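Local coordinates for protein chitinase A (Cycas revoluta, PDB 4MNK) that probably hydrolyses and binds chitin as a plant class V chitinase of glycosyl hydrolase family 18, at residues A[312-317]-A[340-345]. Numbering follows the deposited sequence. Where two conformers were deposited one is given.
Sequences LKVQYA and KIASDT
V314 carries the apolar part of this contact, CG2 going to A342 and CG1 to both A342 O and T345. CG2 sits 3.7 Å from CB of A342, while CG1 lies against the backbone of the same residue, 3.6 Å from A342 O, and also meets the methyl of T345, CG1 to CG2 at 3.9 Å. The isopropyl group is turned with CG1 anti to the backbone N (chi1 172°), and from there that branch reaches the A342 carbonyl oxygen and the T345 methyl together, leaving CG2 to rest on A342 CB. Because A342 has only a methyl to interpose, the backbones come close here, V314 CA to A342 CA 6.0 Å; the segment axes approach to 9.0 Å at a crossing angle of -35°.

For T345 and Q315 the polar groups are served within the helix or through water. T345 OG1 donates to I341 O one turn back, at 2.7 Å, approaching above the carbonyl plane, while T345 N reaches that oxygen from the opposite face. This bond fixes the hydroxyl on its own helix and goes with a chi1 of -59° that sends CG2 across to V314 and the backbone N of Q315. At the edge of the contact, one water donates both to Q315 OE1 (2.6 Å) and to T345 O (2.7 Å), tying the helices together. Replacing T345 with a glycine would probably leave V314 CG1 without its methyl neighbour and I341 O with one donor fewer.

Both helices lie on the outside of the family's TIM barrel, where V314 and A342 also rest on Y325 of strand 324-328. The chemistry thus implies a joint held by methyl packing toward the barrel: T345 spends its hydroxyl on its own helix, and the polar link between these two segments runs through the water at the rim.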
loop_
_atom_site.group_PDB
_atom_site.type_symbol
_atom_site.label_atom_id
_atom_site.label_comp_id
_atom_site.label_asym_id
_atom_site.label_seq_id
_atom_site.Cartn_x
_atom_site.Cartn_y
_atom_site.Cartn_z
ATOM N N LEU A 312 7.159 -16.891 -1.137
ATOM C CA LEU A 312 5.929 -17.638 -1.390
ATOM C C LEU A 312 4.801 -16.738 -1.895
ATOM O O LEU A 312 4.073 -17.117 -2.809
ATOM C CB LEU A 312 5.509 -18.425 -0.148
ATOM C CG LEU A 312 6.414 -19.613 0.202
ATOM C CD1 LEU A 312 6.137 -20.105 1.609
ATOM C CD2 LEU A 312 6.284 -20.756 -0.805
ATOM N N LYS A 313 4.677 -15.544 -1.319
ATOM C CA LYS A 313 3.656 -14.583 -1.756
ATOM C C LYS A 313 3.903 -14.085 -3.176
ATOM O O LYS A 313 2.961 -13.924 -3.952
ATOM C CB LYS A 313 3.572 -13.397 -0.796
ATOM C CG LYS A 313 2.842 -13.707 0.483
ATOM C CD LYS A 313 2.736 -12.488 1.363
ATOM C CE LYS A 313 1.823 -12.776 2.524
ATOM N NZ LYS A 313 1.633 -11.569 3.358
ATOM N N VAL A 314 5.167 -13.841 -3.509
ATOM C CA VAL A 314 5.524 -13.351 -4.840
ATOM C C VAL A 314 5.297 -14.432 -5.898
ATOM O O VAL A 314 4.783 -14.149 -6.982
ATOM C CB VAL A 314 6.964 -12.788 -4.869
ATOM C CG1 VAL A 314 7.402 -12.449 -6.290
ATOM C CG2 VAL A 314 7.055 -11.555 -3.982
ATOM N N GLN A 315 5.647 -15.673 -5.564
ATOM C CA GLN A 315 5.371 -16.799 -6.452
ATOM C C GLN A 315 3.863 -16.991 -6.623
ATOM O O GLN A 315 3.393 -17.257 -7.729
ATOM C CB GLN A 315 6.039 -18.080 -5.943
ATOM C CG GLN A 315 5.990 -19.247 -6.933
ATOM C CD GLN A 315 6.632 -18.929 -8.274
ATOM O OE1 GLN A 315 7.616 -18.191 -8.355
ATOM N NE2 GLN A 315 6.078 -19.497 -9.337
ATOM N N TYR A 316 3.117 -16.846 -5.528
ATOM C CA TYR A 316 1.653 -16.857 -5.579
ATOM C C TYR A 316 1.127 -15.823 -6.580
ATOM O O TYR A 316 0.278 -16.140 -7.414
ATOM C CB TYR A 316 1.047 -16.625 -4.186
ATOM C CG TYR A 316 -0.436 -16.313 -4.215
ATOM C CD1 TYR A 316 -1.386 -17.336 -4.225
ATOM C CD2 TYR A 316 -0.892 -14.992 -4.250
ATOM C CE1 TYR A 316 -2.750 -17.050 -4.264
ATOM C CE2 TYR A 316 -2.251 -14.699 -4.293
ATOM C CZ TYR A 316 -3.170 -15.730 -4.296
ATOM O OH TYR A 316 -4.510 -15.430 -4.339
ATOM N N ALA A 317 1.626 -14.591 -6.490
ATOM C CA ALA A 317 1.211 -13.515 -7.391
ATOM C C ALA A 317 1.491 -13.871 -8.847
ATOM O O ALA A 317 0.666 -13.611 -9.729
ATOM C CB ALA A 317 1.890 -12.197 -7.011
ATOM N N LYS A 340 14.670 -7.566 -2.113
ATOM C CA LYS A 340 15.622 -8.387 -2.863
ATOM C C LYS A 340 15.081 -9.784 -3.178
ATOM O O LYS A 340 15.122 -10.222 -4.327
ATOM C CB LYS A 340 16.978 -8.458 -2.146
ATOM C CG LYS A 340 18.029 -9.358 -2.810
ATOM C CD LYS A 340 18.371 -8.930 -4.233
ATOM C CE LYS A 340 19.545 -9.732 -4.778
ATOM N NZ LYS A 340 19.549 -9.795 -6.268
ATOM N N ILE A 341 14.574 -10.462 -2.150
ATOM C CA ILE A 341 13.958 -11.774 -2.309
ATOM C C ILE A 341 12.810 -11.736 -3.313
ATOM O O ILE A 341 12.713 -12.596 -4.188
ATOM C CB ILE A 341 13.466 -12.305 -0.959
ATOM C CG1 ILE A 341 14.661 -12.815 -0.163
ATOM C CG2 ILE A 341 12.442 -13.408 -1.157
ATOM C CD1 ILE A 341 14.709 -12.291 1.218
ATOM N N ALA A 342 11.965 -10.716 -3.196
ATOM C CA ALA A 342 10.806 -10.545 -4.076
ATOM C C ALA A 342 11.231 -10.388 -5.537
ATOM O O ALA A 342 10.686 -11.053 -6.424
ATOM C CB ALA A 342 9.969 -9.368 -3.629
ATOM N N SER A 343 12.222 -9.530 -5.774
ATOM C CA SER A 343 12.730 -9.299 -7.123
ATOM C C SER A 343 13.347 -10.568 -7.712
ATOM O O SER A 343 13.074 -10.915 -8.863
ATOM C CB SER A 343 13.738 -8.152 -7.124
ATOM O OG SER A 343 14.189 -7.886 -8.440
ATOM N N ASP A 344 14.154 -11.264 -6.914
ATOM C CA ASP A 344 14.769 -12.521 -7.335
ATOM C C ASP A 344 13.720 -13.594 -7.636
ATOM O O ASP A 344 13.872 -14.361 -8.582
ATOM C CB ASP A 344 15.747 -13.035 -6.272
ATOM C CG ASP A 344 17.066 -12.266 -6.247
ATOM O OD1 ASP A 344 17.260 -11.324 -7.045
ATOM O OD2 ASP A 344 17.924 -12.620 -5.413
ATOM N N THR A 345 12.658 -13.639 -6.833
ATOM C CA THR A 345 11.599 -14.637 -7.012
ATOM C C THR A 345 10.866 -14.463 -8.338
ATOM O O THR A 345 10.685 -15.430 -9.082
ATOM C CB THR A 345 10.592 -14.632 -5.838
ATOM O OG1 THR A 345 11.290 -14.904 -4.617
ATOM C CG2 THR A 345 9.515 -15.696 -6.029
HETATM O O HOH W 1 9.593 -17.735 -10.007
#